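Local coordinates for protein phenolic acid decarboxylase (Sedimentibacter hydroxybenzoicus, PDB 7AE5) that catalyses the reversible, oxygen-sensitive decarboxylation of 4-hydroxybenzoate and 3,4-dihydroxybenzoate, using a prenylated FMN cofactor and manganese, at residues 259-264 with 292-297; 88-93 with 321-326; 57-62 with 128-133. One frame throughout, in Å; residues are numbered along the deposited sequence.

Interaction 1 of 3, residues 259-264 with 292-297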
ATOM      1  N   VAL C 259       5.920   4.351 -56.576  1.00 56.17           N
ATOM      2  CA  VAL C 259       7.374   4.301 -56.696  1.00 55.87           C
ATOM      3  C   VAL C 259       7.861   2.984 -56.104  1.00 55.46           C
ATOM      4  O   VAL C 259       7.358   2.535 -55.069  1.00 54.50           O
ATOM      5  CB  VAL C 259       8.048   5.499 -55.988  1.00 54.39           C
ATOM      6  CG1 VAL C 259       9.561   5.423 -56.115  1.00 54.11           C
ATOM      7  CG2 VAL C 259       7.541   6.823 -56.541  1.00 54.87           C
ATOM      8  N   VAL C 260       8.834   2.360 -56.766  1.00 59.69           N
ATOM      9  CA  VAL C 260       9.493   1.161 -56.261  1.00 59.42           C
ATOM     10  C   VAL C 260      10.995   1.406 -56.269  1.00 58.92           C
ATOM     11  O   VAL C 260      11.560   1.790 -57.298  1.00 59.85           O
ATOM     12  CB  VAL C 260       9.146  -0.089 -57.093  1.00 61.16           C
ATOM     13  CG1 VAL C 260       9.857  -1.311 -56.531  1.00 60.93           C
ATOM     14  CG2 VAL C 260       7.641  -0.312 -57.122  1.00 61.73           C
ATOM     15  N   LEU C 261      11.637   1.189 -55.125  1.00 60.63           N
ATOM     16  CA  LEU C 261      13.076   1.387 -54.970  1.00 60.75           C
ATOM     17  C   LEU C 261      13.724   0.019 -54.793  1.00 61.85           C
ATOM     18  O   LEU C 261      13.669  -0.567 -53.708  1.00 62.41           O
ATOM     19  CB  LEU C 261      13.380   2.300 -53.786  1.00 60.28           C
ATOM     20  CG  LEU C 261      12.663   3.648 -53.740  1.00 59.24           C
ATOM     21  CD1 LEU C 261      13.206   4.498 -52.604  1.00 58.77           C
ATOM     22  CD2 LEU C 261      12.816   4.369 -55.063  1.00 58.63           C
ATOM     23  N   GLU C 262      14.339  -0.485 -55.857  1.00 63.26           N
ATOM     24  CA  GLU C 262      15.048  -1.754 -55.801  1.00 64.28           C
ATOM     25  C   GLU C 262      16.511  -1.504 -55.463  1.00 64.35           C
ATOM     26  O   GLU C 262      17.174  -0.685 -56.108  1.00 63.75           O
ATOM     27  CB  GLU C 262      14.919  -2.505 -57.126  1.00 65.04           C
ATOM     28  CG  GLU C 262      13.478  -2.770 -57.530  1.00 65.98           C
ATOM     29  CD  GLU C 262      13.364  -3.510 -58.847  1.00 68.13           C
ATOM     30  OE1 GLU C 262      14.355  -4.147 -59.262  1.00 68.86           O
ATOM     31  OE2 GLU C 262      12.280  -3.456 -59.466  1.00 69.15           O
ATOM     32  N   GLY C 263      17.004  -2.198 -54.448  1.00 61.61           N
ATOM     33  CA  GLY C 263      18.371  -2.004 -54.028  1.00 61.63           C
ATOM     34  C   GLY C 263      18.835  -3.109 -53.109  1.00 62.60           C
ATOM     35  O   GLY C 263      18.272  -4.204 -53.093  1.00 63.40           O
ATOM     36  N   HIS C 264      19.874  -2.805 -52.333  1.00 57.40           N
ATOM     37  CA  HIS C 264      20.472  -3.801 -51.459  1.00 58.26           C
ATOM     38  C   HIS C 264      21.107  -3.126 -50.254  1.00 57.75           C
ATOM     39  O   HIS C 264      21.615  -2.006 -50.344  1.00 56.79           O
ATOM     40  CB  HIS C 264      21.530  -4.633 -52.195  1.00 58.94           C
ATOM     41  CG  HIS C 264      22.710  -3.837 -52.660  1.00 58.31           C
ATOM     42  ND1 HIS C 264      22.826  -3.361 -53.948  1.00 57.87           N
ATOM     43  CD2 HIS C 264      23.828  -3.433 -52.009  1.00 58.02           C
ATOM     44  CE1 HIS C 264      23.963  -2.700 -54.072  1.00 57.37           C
ATOM     45  NE2 HIS C 264      24.590  -2.729 -52.909  1.00 57.42           N
ATOM     46  N   VAL C 292      21.400   1.419 -47.471  1.00 52.26           N
ATOM     47  CA  VAL C 292      20.932   0.684 -48.635  1.00 53.11           C
ATOM     48  C   VAL C 292      21.326   1.471 -49.876  1.00 52.54           C
ATOM     49  O   VAL C 292      21.045   2.672 -49.971  1.00 51.55           O
ATOM     50  CB  VAL C 292      19.407   0.460 -48.589  1.00 53.38           C
ATOM     51  CG1 VAL C 292      18.909  -0.232 -49.866  1.00 54.04           C
ATOM     52  CG2 VAL C 292      19.021  -0.337 -47.356  1.00 53.96           C
ATOM     53  N   LYS C 293      21.982   0.802 -50.818  1.00 62.03           N
ATOM     54  CA  LYS C 293      22.206   1.380 -52.133  1.00 61.62           C
ATOM     55  C   LYS C 293      20.992   1.091 -53.001  1.00 61.91           C
ATOM     56  O   LYS C 293      20.439  -0.010 -52.963  1.00 62.78           O
ATOM     57  CB  LYS C 293      23.470   0.816 -52.785  1.00 62.09           C
ATOM     58  CG  LYS C 293      23.962   1.633 -53.968  1.00 61.45           C
ATOM     59  CD  LYS C 293      25.247   1.061 -54.539  1.00 61.89           C
ATOM     60  CE  LYS C 293      26.298   2.144 -54.716  1.00 60.96           C
ATOM     61  NZ  LYS C 293      25.880   3.184 -55.698  1.00 60.18           N
ATOM     62  N   ILE C 294      20.565   2.089 -53.762  1.00 52.36           N
ATOM     63  CA  ILE C 294      19.381   1.978 -54.605  1.00 52.41           C
ATOM     64  C   ILE C 294      19.863   1.730 -56.028  1.00 53.11           C
ATOM     65  O   ILE C 294      20.458   2.611 -56.658  1.00 53.31           O
ATOM     66  CB  ILE C 294      18.499   3.228 -54.498  1.00 51.43           C
ATOM     67  CG1 ILE C 294      17.684   3.162 -53.206  1.00 51.49           C
ATOM     68  CG2 ILE C 294      17.567   3.338 -55.696  1.00 52.41           C
ATOM     69  CD1 ILE C 294      16.879   4.400 -52.926  1.00 50.53           C
ATOM     70  N   ASP C 295      19.630   0.514 -56.527  1.00 65.24           N
ATOM     71  CA  ASP C 295      20.155   0.091 -57.819  1.00 65.62           C
ATOM     72  C   ASP C 295      19.223   0.411 -58.980  1.00 66.87           C
ATOM     73  O   ASP C 295      19.696   0.589 -60.109  1.00 68.07           O
ATOM     74  CB  ASP C 295      20.443  -1.413 -57.806  1.00 66.62           C
ATOM     75  CG  ASP C 295      21.445  -1.807 -56.737  1.00 67.08           C
ATOM     76  OD1 ASP C 295      22.626  -1.422 -56.857  1.00 66.86           O
ATOM     77  OD2 ASP C 295      21.050  -2.505 -55.779  1.00 67.67           O
ATOM     78  N   ARG C 296      17.916   0.492 -58.737  1.00 63.26           N
ATOM     79  CA  ARG C 296      16.974   0.817 -59.798  1.00 64.61           C
ATOM     80  C   ARG C 296      15.706   1.397 -59.189  1.00 63.84           C
ATOM     81  O   ARG C 296      15.287   0.999 -58.099  1.00 62.79           O
ATOM     82  CB  ARG C 296      16.639  -0.410 -60.654  1.00 66.45           C
ATOM     83  CG  ARG C 296      15.725  -0.108 -61.834  1.00 68.05           C
ATOM     84  CD  ARG C 296      15.141  -1.376 -62.429  1.00 69.73           C
ATOM     85  NE  ARG C 296      16.110  -2.085 -63.257  1.00 71.04           N
ATOM     86  CZ  ARG C 296      15.900  -2.439 -64.518  1.00 73.07           C
ATOM     87  NH1 ARG C 296      14.759  -2.168 -65.132  1.00 74.07           N
ATOM     88  NH2 ARG C 296      16.856  -3.086 -65.178  1.00 74.17           N
ATOM     89  N   ILE C 297      15.105   2.342 -59.909  1.00 66.09           N
ATOM     90  CA  ILE C 297      13.829   2.940 -59.541  1.00 65.69           C
ATOM     91  C   ILE C 297      12.832   2.654 -60.654  1.00 67.54           C
ATOM     92  O   ILE C 297      13.119   2.906 -61.829  1.00 68.92           O
ATOM     93  CB  ILE C 297      13.952   4.457 -59.306  1.00 64.75           C
ATOM     94  CG1 ILE C 297      14.724   4.741 -58.018  1.00 62.82           C
ATOM     95  CG2 ILE C 297      12.572   5.105 -59.252  1.00 64.84           C
ATOM     96  CD1 ILE C 297      15.055   6.203 -57.821  1.00 62.00           C
TER
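His264 sets CG between the backbone N and the carbonyl carbon (chi1 64°), while Asp295 on the facing strand holds CG anti to its carbonyl carbon (chi1 -59°), and the two side chains meet at about a right angle. His264 ND1 donates to Asp295 OD2 at 2.7 Å, using the syn lone pair of that oxygen. Carboxylate and ring lie only 20° apart in plane, but the acceptor sits somewhat out of the imidazole plane. Over a face of the same ring, Lys293 CB makes a CH-pi contact, 4.0 Å from the centroid of His264. The lysine chain then bends off to a salt bridge with Asp175. Asp295 OD2 also has a weak bond from Tyr248 OH.

The extra residue of a classic beta bulge, in which Asp295 and Arg296 both face Glu262, probably helps bring Asp295 to the histidine. Glu262 O thereby takes two donors, Asp295 N at 2.8 Å and Arg296 N at 3.0 Å. This bulge breaks the regular register of an antiparallel pair of strands in the large sheet of the Rift-related domain, the flavin-binding part of UbiD enzymes; the side chain of Val292 lies about 7 Å from that of Met184, which is predicted to bind the cofactor.

Gly263 suits the tight spot beside the bulge: its CA is 3.1 Å from Lys293 O, and a CB here would collide with that carbonyl. On the apolar face, Leu261 spreads its two methyls between isoleucines, CD1 lying 3.7 Å from Ile294 CD1 and CD2 lying 3.5 Å from Ile297 CG1. On the polar face, Glu262 turns its carboxylate to the backbone N-H groups of Asp246 and Leu247, and Arg296 forms a salt bridge with the side chain of Asp246.

Interaction 2 of 3, residues 88-93 with 321-326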
ATOM      1  N   ASP C  88     -17.360  -0.755 -34.701  1.00 46.54           N
ATOM      2  CA  ASP C  88     -17.834  -1.513 -35.856  1.00 47.77           C
ATOM      3  C   ASP C  88     -16.709  -1.762 -36.852  1.00 48.31           C
ATOM      4  O   ASP C  88     -16.670  -2.815 -37.499  1.00 49.80           O
ATOM      5  CB  ASP C  88     -18.998  -0.784 -36.524  1.00 47.18           C
ATOM      6  CG  ASP C  88     -20.323  -1.053 -35.836  1.00 47.31           C
ATOM      7  OD1 ASP C  88     -21.275  -0.276 -36.052  1.00 46.87           O
ATOM      8  OD2 ASP C  88     -20.412  -2.041 -35.076  1.00 48.01           O
ATOM      9  N   GLN C  89     -15.788  -0.804 -36.996  1.00 40.16           N
ATOM     10  CA  GLN C  89     -14.593  -1.052 -37.799  1.00 40.28           C
ATOM     11  C   GLN C  89     -13.759  -2.172 -37.196  1.00 40.94           C
ATOM     12  O   GLN C  89     -13.148  -2.966 -37.920  1.00 42.02           O
ATOM     13  CB  GLN C  89     -13.756   0.223 -37.923  1.00 39.02           C
ATOM     14  CG  GLN C  89     -14.433   1.377 -38.645  1.00 40.03           C
ATOM     15  CD  GLN C  89     -13.455   2.485 -39.005  1.00 39.27           C
ATOM     16  OE1 GLN C  89     -12.364   2.224 -39.512  1.00 38.72           O
ATOM     17  NE2 GLN C  89     -13.843   3.727 -38.742  1.00 39.41           N
ATOM     18  N   PHE C  90     -13.725  -2.250 -35.863  1.00 39.33           N
ATOM     19  CA  PHE C  90     -12.975  -3.305 -35.189  1.00 39.54           C
ATOM     20  C   PHE C  90     -13.579  -4.676 -35.470  1.00 41.54           C
ATOM     21  O   PHE C  90     -12.848  -5.651 -35.681  1.00 41.91           O
ATOM     22  CB  PHE C  90     -12.929  -3.013 -33.688  1.00 38.27           C
ATOM     23  CG  PHE C  90     -12.524  -4.188 -32.840  1.00 38.46           C
ATOM     24  CD1 PHE C  90     -11.188  -4.437 -32.574  1.00 37.22           C
ATOM     25  CD2 PHE C  90     -13.482  -5.018 -32.275  1.00 39.68           C
ATOM     26  CE1 PHE C  90     -10.813  -5.507 -31.787  1.00 36.89           C
ATOM     27  CE2 PHE C  90     -13.111  -6.091 -31.488  1.00 39.76           C
ATOM     28  CZ  PHE C  90     -11.774  -6.334 -31.243  1.00 38.14           C
ATOM     29  N   TYR C  91     -14.911  -4.768 -35.484  1.00 49.11           N
ATOM     30  CA  TYR C  91     -15.559  -6.052 -35.732  1.00 51.31           C
ATOM     31  C   TYR C  91     -15.404  -6.484 -37.183  1.00 52.83           C
ATOM     32  O   TYR C  91     -15.254  -7.678 -37.467  1.00 54.27           O
ATOM     33  CB  TYR C  91     -17.035  -5.976 -35.349  1.00 51.40           C
ATOM     34  CG  TYR C  91     -17.271  -6.134 -33.871  1.00 50.95           C
ATOM     35  CD1 TYR C  91     -16.648  -7.149 -33.156  1.00 51.82           C
ATOM     36  CD2 TYR C  91     -18.104  -5.262 -33.185  1.00 49.60           C
ATOM     37  CE1 TYR C  91     -16.855  -7.295 -31.804  1.00 51.34           C
ATOM     38  CE2 TYR C  91     -18.315  -5.400 -31.833  1.00 49.27           C
ATOM     39  CZ  TYR C  91     -17.689  -6.418 -31.149  1.00 50.15           C
ATOM     40  OH  TYR C  91     -17.902  -6.555 -29.803  1.00 49.78           O
ATOM     41  N   GLU C  92     -15.445  -5.531 -38.115  1.00 54.42           N
ATOM     42  CA  GLU C  92     -15.236  -5.866 -39.519  1.00 55.16           C
ATOM     43  C   GLU C  92     -13.809  -6.344 -39.762  1.00 54.25           C
ATOM     44  O   GLU C  92     -13.589  -7.304 -40.510  1.00 53.90           O
ATOM     45  CB  GLU C  92     -15.562  -4.658 -40.398  1.00 53.54           C
ATOM     46  CG  GLU C  92     -15.565  -4.948 -41.889  1.00 53.32           C
ATOM     47  CD  GLU C  92     -16.606  -5.980 -42.280  1.00 53.99           C
ATOM     48  OE1 GLU C  92     -17.710  -5.965 -41.694  1.00 54.19           O
ATOM     49  OE2 GLU C  92     -16.322  -6.801 -43.176  1.00 54.10           O
ATOM     50  N   LEU C  93     -12.828  -5.688 -39.137  1.00 53.77           N
ATOM     51  CA  LEU C  93     -11.446  -6.152 -39.229  1.00 52.04           C
ATOM     52  C   LEU C  93     -11.284  -7.541 -38.630  1.00 51.96           C
ATOM     53  O   LEU C  93     -10.570  -8.386 -39.185  1.00 51.14           O
ATOM     54  CB  LEU C  93     -10.514  -5.155 -38.540  1.00 50.37           C
ATOM     55  CG  LEU C  93      -9.841  -4.152 -39.468  1.00 49.59           C
ATOM     56  CD1 LEU C  93      -8.714  -3.438 -38.759  1.00 47.92           C
ATOM     57  CD2 LEU C  93      -9.280  -4.937 -40.640  1.00 49.42           C
ATOM     58  N   MET C 321      -1.505   1.736 -36.338  1.00 48.17           N
ATOM     59  CA  MET C 321      -1.216   0.745 -35.310  1.00 47.77           C
ATOM     60  C   MET C 321      -2.396   0.508 -34.375  1.00 47.09           C
ATOM     61  O   MET C 321      -2.227  -0.154 -33.344  1.00 46.83           O
ATOM     62  CB  MET C 321       0.007   1.162 -34.486  1.00 48.44           C
ATOM     63  CG  MET C 321       1.241   1.491 -35.310  1.00 49.24           C
ATOM     64  SD  MET C 321       2.421   2.491 -34.387  1.00 50.33           S
ATOM     65  CE  MET C 321       2.702   1.451 -32.960  1.00 49.99           C
ATOM     66  N   ALA C 322      -3.580   1.018 -34.707  1.00 40.15           N
ATOM     67  CA  ALA C 322      -4.691   1.017 -33.756  1.00 39.66           C
ATOM     68  C   ALA C 322      -5.378  -0.344 -33.690  1.00 39.08           C
ATOM     69  O   ALA C 322      -5.243  -1.076 -32.704  1.00 38.83           O
ATOM     70  CB  ALA C 322      -5.689   2.120 -34.121  1.00 39.81           C
ATOM     71  N   LEU C 323      -6.126  -0.697 -34.738  1.00 44.40           N
ATOM     72  CA  LEU C 323      -6.939  -1.907 -34.708  1.00 44.10           C
ATOM     73  C   LEU C 323      -6.163  -3.159 -35.092  1.00 44.17           C
ATOM     74  O   LEU C 323      -6.556  -4.261 -34.691  1.00 44.04           O
ATOM     75  CB  LEU C 323      -8.149  -1.743 -35.629  1.00 44.28           C
ATOM     76  CG  LEU C 323      -9.125  -0.630 -35.243  1.00 44.24           C
ATOM     77  CD1 LEU C 323     -10.422  -0.750 -36.024  1.00 45.42           C
ATOM     78  CD2 LEU C 323      -9.397  -0.653 -33.745  1.00 43.95           C
ATOM     79  N   ASN C 324      -5.080  -3.024 -35.862  1.00 46.40           N
ATOM     80  CA  ASN C 324      -4.249  -4.182 -36.169  1.00 47.16           C
ATOM     81  C   ASN C 324      -3.469  -4.658 -34.952  1.00 46.39           C
ATOM     82  O   ASN C 324      -2.946  -5.778 -34.963  1.00 46.52           O
ATOM     83  CB  ASN C 324      -3.290  -3.864 -37.317  1.00 48.88           C
ATOM     84  CG  ASN C 324      -2.674  -2.484 -37.197  1.00 48.36           C
ATOM     85  OD1 ASN C 324      -3.266  -1.573 -36.617  1.00 47.27           O
ATOM     86  ND2 ASN C 324      -1.478  -2.320 -37.754  1.00 49.40           N
ATOM     87  N   THR C 325      -3.369  -3.829 -33.913  1.00 36.30           N
ATOM     88  CA  THR C 325      -2.856  -4.295 -32.630  1.00 36.23           C
ATOM     89  C   THR C 325      -3.960  -4.947 -31.808  1.00 35.85           C
ATOM     90  O   THR C 325      -3.716  -5.934 -31.104  1.00 35.87           O
ATOM     91  CB  THR C 325      -2.238  -3.126 -31.856  1.00 36.46           C
ATOM     92  OG1 THR C 325      -1.194  -2.528 -32.635  1.00 37.04           O
ATOM     93  CG2 THR C 325      -1.667  -3.597 -30.523  1.00 36.46           C
ATOM     94  N   SER C 326      -5.184  -4.426 -31.912  1.00 36.59           N
ATOM     95  CA  SER C 326      -6.265  -4.839 -31.024  1.00 36.41           C
ATOM     96  C   SER C 326      -6.887  -6.166 -31.443  1.00 36.61           C
ATOM     97  O   SER C 326      -7.275  -6.965 -30.584  1.00 36.76           O
ATOM     98  CB  SER C 326      -7.335  -3.749 -30.968  1.00 36.31           C
ATOM     99  OG  SER C 326      -6.752  -2.467 -30.818  1.00 36.32           O
TER
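Leu323 drives one methyl against the backbone of helix 86-96, where its CD1 lies 3.6 Å from Phe90 N and 3.8 Å from Gln89 C. CG stands anti to the carbonyl carbon (chi1 -63°), and from there the two methyls part company: CD1 settles on the helix backbone, whereas CD2 comes up to the edge of the Phe90 ring, near its plane. One turn further along that helix, Leu93 covers the base of the same leucine, its CD1 3.6 Å from Leu323 CB as the two side chains cross at a slant. Phe90 reaches past Leu323 to the next turn of the partner helix, bringing CE1 to 4.0 Å from Ser326 CB.

The contact illustrates how an apolar side chain can join helices from two domains, since 88-93 belongs to the N-terminal domain of the UbiD family and 321-326 to the C-terminal one.

Ser326 OG donates back to Ala322 O at 2.8 Å, and Ala345 N from strand 340-347 bonds to the same hydroxyl. Trp71 and His74 of helix 71-77, together with Met346, pack around Leu323, while Tyr330 meets the Phe90 ring edge-to-face. Gln89 OE1 bonds to His74 ND1, and its NE2 to the carbonyls of Trp71 and Thr84, which ties helix 86-96 to helix 71-77 and to the residues just before its own start.

Interaction 3 of 3, residues 57-62 with 128-133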
ATOM      1  N   LYS C  57       7.944  23.668 -54.191  1.00 78.77           N
ATOM      2  CA  LYS C  57       8.979  24.482 -54.818  1.00 80.54           C
ATOM      3  C   LYS C  57      10.252  23.675 -55.045  1.00 79.90           C
ATOM      4  O   LYS C  57      10.795  23.072 -54.115  1.00 78.26           O
ATOM      5  CB  LYS C  57       9.281  25.707 -53.956  1.00 81.30           C
ATOM      6  CG  LYS C  57      10.582  26.399 -54.321  1.00 82.85           C
ATOM      7  CD  LYS C  57      10.943  27.499 -53.337  1.00 83.59           C
ATOM      8  CE  LYS C  57      12.296  27.231 -52.691  1.00 82.91           C
ATOM      9  NZ  LYS C  57      13.000  28.490 -52.314  1.00 84.79           N
ATOM     10  N   GLY C  58      10.730  23.676 -56.290  1.00 60.23           N
ATOM     11  CA  GLY C  58      11.917  22.944 -56.667  1.00 60.04           C
ATOM     12  C   GLY C  58      11.671  21.524 -57.125  1.00 58.98           C
ATOM     13  O   GLY C  58      12.592  20.896 -57.662  1.00 59.24           O
ATOM     14  N   TYR C  59      10.463  21.004 -56.941  1.00 62.44           N
ATOM     15  CA  TYR C  59      10.139  19.631 -57.290  1.00 61.54           C
ATOM     16  C   TYR C  59       9.166  19.598 -58.459  1.00 62.92           C
ATOM     17  O   TYR C  59       8.536  20.594 -58.821  1.00 64.28           O
ATOM     18  CB  TYR C  59       9.561  18.884 -56.083  1.00 59.31           C
ATOM     19  CG  TYR C  59      10.594  18.564 -55.028  1.00 57.94           C
ATOM     20  CD1 TYR C  59      11.705  17.784 -55.327  1.00 57.94           C
ATOM     21  CD2 TYR C  59      10.470  19.056 -53.736  1.00 56.87           C
ATOM     22  CE1 TYR C  59      12.656  17.494 -54.365  1.00 56.92           C
ATOM     23  CE2 TYR C  59      11.413  18.771 -52.769  1.00 55.83           C
ATOM     24  CZ  TYR C  59      12.503  17.989 -53.087  1.00 55.85           C
ATOM     25  OH  TYR C  59      13.440  17.710 -52.121  1.00 55.02           O
ATOM     26  N   LYS C  60       9.046  18.413 -59.042  1.00 75.61           N
ATOM     27  CA  LYS C  60       8.309  18.216 -60.274  1.00 77.16           C
ATOM     28  C   LYS C  60       7.024  17.414 -60.067  1.00 76.37           C
ATOM     29  O   LYS C  60       6.141  17.448 -60.932  1.00 77.77           O
ATOM     30  CB  LYS C  60       9.260  17.546 -61.287  1.00 78.16           C
ATOM     31  CG  LYS C  60       8.661  16.888 -62.511  1.00 79.56           C
ATOM     32  CD  LYS C  60       9.327  15.528 -62.787  1.00 79.24           C
ATOM     33  CE  LYS C  60      10.680  15.564 -63.493  1.00 80.45           C
ATOM     34  NZ  LYS C  60      11.078  14.139 -63.705  1.00 80.23           N
ATOM     35  N   TYR C  61       6.858  16.777 -58.904  1.00 75.54           N
ATOM     36  CA  TYR C  61       5.783  15.822 -58.644  1.00 74.70           C
ATOM     37  C   TYR C  61       4.987  16.183 -57.392  1.00 73.30           C
ATOM     38  O   TYR C  61       5.123  17.293 -56.867  1.00 73.33           O
ATOM     39  CB  TYR C  61       6.398  14.427 -58.546  1.00 73.72           C
ATOM     40  CG  TYR C  61       6.765  13.851 -59.895  1.00 75.41           C
ATOM     41  CD1 TYR C  61       6.219  14.378 -61.070  1.00 77.48           C
ATOM     42  CD2 TYR C  61       7.770  12.893 -60.005  1.00 75.15           C
ATOM     43  CE1 TYR C  61       6.565  13.878 -62.306  1.00 79.16           C
ATOM     44  CE2 TYR C  61       8.148  12.398 -61.236  1.00 76.87           C
ATOM     45  CZ  TYR C  61       7.536  12.891 -62.386  1.00 78.84           C
ATOM     46  OH  TYR C  61       7.900  12.407 -63.622  1.00 80.70           O
ATOM     47  N   SER C  62       4.157  15.264 -56.904  1.00 64.42           N
ATOM     48  CA  SER C  62       3.177  15.572 -55.870  1.00 63.43           C
ATOM     49  C   SER C  62       3.516  14.907 -54.538  1.00 61.16           C
ATOM     50  O   SER C  62       4.318  13.974 -54.459  1.00 60.37           O
ATOM     51  CB  SER C  62       1.774  15.135 -56.307  1.00 64.23           C
ATOM     52  OG  SER C  62       1.600  15.289 -57.705  1.00 66.39           O
ATOM     53  N   ILE C 128      12.355  12.166 -58.298  1.00 68.80           N
ATOM     54  CA  ILE C 128      11.155  11.347 -58.187  1.00 68.88           C
ATOM     55  C   ILE C 128      10.299  11.775 -57.001  1.00 66.75           C
ATOM     56  O   ILE C 128       9.087  11.950 -57.129  1.00 67.86           O
ATOM     57  CB  ILE C 128      11.518   9.847 -58.090  1.00 68.34           C
ATOM     58  CG1 ILE C 128      12.220   9.378 -59.366  1.00 71.11           C
ATOM     59  CG2 ILE C 128      10.273   9.011 -57.819  1.00 68.32           C
ATOM     60  CD1 ILE C 128      11.444   9.667 -60.630  1.00 74.56           C
ATOM     61  N   LEU C 129      10.920  11.959 -55.835  1.00 58.58           N
ATOM     62  CA  LEU C 129      10.202  12.213 -54.597  1.00 56.48           C
ATOM     63  C   LEU C 129      10.426  13.639 -54.127  1.00 56.14           C
ATOM     64  O   LEU C 129      11.580  14.065 -53.985  1.00 55.62           O
ATOM     65  CB  LEU C 129      10.658  11.236 -53.507  1.00 53.79           C
ATOM     66  CG  LEU C 129      10.527   9.745 -53.817  1.00 54.12           C
ATOM     67  CD1 LEU C 129      11.207   8.919 -52.736  1.00 51.72           C
ATOM     68  CD2 LEU C 129       9.065   9.352 -53.953  1.00 55.05           C
ATOM     69  N   PRO C 130       9.365  14.407 -53.882  1.00 63.14           N
ATOM     70  CA  PRO C 130       9.538  15.699 -53.206  1.00 62.77           C
ATOM     71  C   PRO C 130       9.892  15.506 -51.740  1.00 59.91           C
ATOM     72  O   PRO C 130       9.015  15.515 -50.869  1.00 59.21           O
ATOM     73  CB  PRO C 130       8.172  16.379 -53.379  1.00 64.66           C
ATOM     74  CG  PRO C 130       7.489  15.620 -54.479  1.00 66.65           C
ATOM     75  CD  PRO C 130       7.992  14.219 -54.376  1.00 64.94           C
ATOM     76  N   LEU C 131      11.180  15.325 -51.462  1.00 57.79           N
ATOM     77  CA  LEU C 131      11.635  14.994 -50.120  1.00 56.53           C
ATOM     78  C   LEU C 131      11.754  16.245 -49.258  1.00 56.92           C
ATOM     79  O   LEU C 131      12.159  17.311 -49.732  1.00 57.82           O
ATOM     80  CB  LEU C 131      12.977  14.266 -50.186  1.00 55.82           C
ATOM     81  CG  LEU C 131      12.890  12.839 -50.735  1.00 55.60           C
ATOM     82  CD1 LEU C 131      14.224  12.397 -51.319  1.00 55.62           C
ATOM     83  CD2 LEU C 131      12.425  11.876 -49.650  1.00 54.64           C
ATOM     84  N   TYR C 132      11.407  16.100 -47.981  1.00 49.07           N
ATOM     85  CA  TYR C 132      11.329  17.221 -47.057  1.00 49.82           C
ATOM     86  C   TYR C 132      11.645  16.723 -45.653  1.00 48.98           C
ATOM     87  O   TYR C 132      11.722  15.518 -45.403  1.00 47.67           O
ATOM     88  CB  TYR C 132       9.945  17.877 -47.104  1.00 50.81           C
ATOM     89  CG  TYR C 132       8.826  16.933 -46.728  1.00 50.26           C
ATOM     90  CD1 TYR C 132       8.314  16.028 -47.651  1.00 50.06           C
ATOM     91  CD2 TYR C 132       8.286  16.940 -45.450  1.00 50.15           C
ATOM     92  CE1 TYR C 132       7.295  15.161 -47.309  1.00 49.86           C
ATOM     93  CE2 TYR C 132       7.268  16.078 -45.099  1.00 49.70           C
ATOM     94  CZ  TYR C 132       6.776  15.190 -46.029  1.00 49.64           C
ATOM     95  OH  TYR C 132       5.760  14.334 -45.675  1.00 49.49           O
ATOM     96  N   ARG C 133      11.823  17.665 -44.731  1.00 49.42           N
ATOM     97  CA  ARG C 133      12.102  17.333 -43.340  1.00 49.03           C
ATOM     98  C   ARG C 133      10.792  17.256 -42.563  1.00 49.03           C
ATOM     99  O   ARG C 133      10.037  18.234 -42.508  1.00 50.36           O
ATOM    100  CB  ARG C 133      13.045  18.352 -42.703  1.00 50.46           C
ATOM    101  CG  ARG C 133      13.733  17.812 -41.460  1.00 50.11           C
ATOM    102  CD  ARG C 133      14.545  18.871 -40.734  1.00 52.01           C
ATOM    103  NE  ARG C 133      15.656  19.374 -41.534  1.00 52.63           N
ATOM    104  CZ  ARG C 133      16.793  18.720 -41.730  1.00 51.79           C
ATOM    105  NH1 ARG C 133      16.989  17.508 -41.234  1.00 50.18           N
ATOM    106  NH2 ARG C 133      17.758  19.296 -42.438  1.00 52.56           N
TER
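Ile128 opens the contact with its carbonyl, whose oxygen lies in the plane of the Tyr61 ring at its edge, 3.3 Å from CD2. The tip of the Ile128 side chain also comes near, CD1 lying 4.3 Å from Tyr61 CE2. Leu129 sends its side chain away and offers only O, 3.6 Å from Tyr59 CE1. Pro130 carries the centre of the contact: its CA stands over the middle of the Tyr59 ring, 3.4 Å from the centroid, in a CH-pi contact almost on the ring normal. Tyr59 holds CG anti to its carbonyl carbon (chi1 -72°), which starts the ring toward Pro130. The proline CB adds a touch on Tyr59 CD2, while CG leans on the backbone carbonyls of Tyr61 and Ser62. Leu131 then receives the phenol, Tyr59 OH donating at 2.7 Å to a lone pair of Leu131 O in the carbonyl plane. Arg36 of the neighbouring ShdD chain binds both of these oxygens, and Arg133 forms a salt bridge with Glu39 of that chain. An alanine at Tyr59 would probably leave Pro130 CA without its aromatic cover, deprive Leu131 O of the phenol donor and cost Arg36 of ShdD one acceptor. The bend that presents Pro130 CA to the ring is an inverse gamma turn centred on the proline, with a weak bond from Leu131 N to Leu129 O, set where loops of the N-terminal and Rift-related domains meet the ShdD subunit.

How the interactions relate
Interactions 1 and 3 are neighbours, their centres 18 Å apart, and they touch directly: Val259 packs on Ile128 and Leu129, and Ile297 on Ile128, so the loop 128-133 links the Rift-related sheet to the N-terminal domain. Interaction 2 lies apart, its centre 33 Å from each of the others, where the N-terminal and C-terminal regions meet. Along the chain, interaction 3 closes before interaction 1 opens; interaction 2 encloses interaction 1 and crosses interaction 3. One contact is thus internal to the Rift-related domain and two span domains, an example of how a multidomain chain is held together by contacts at several levels of sequence separation.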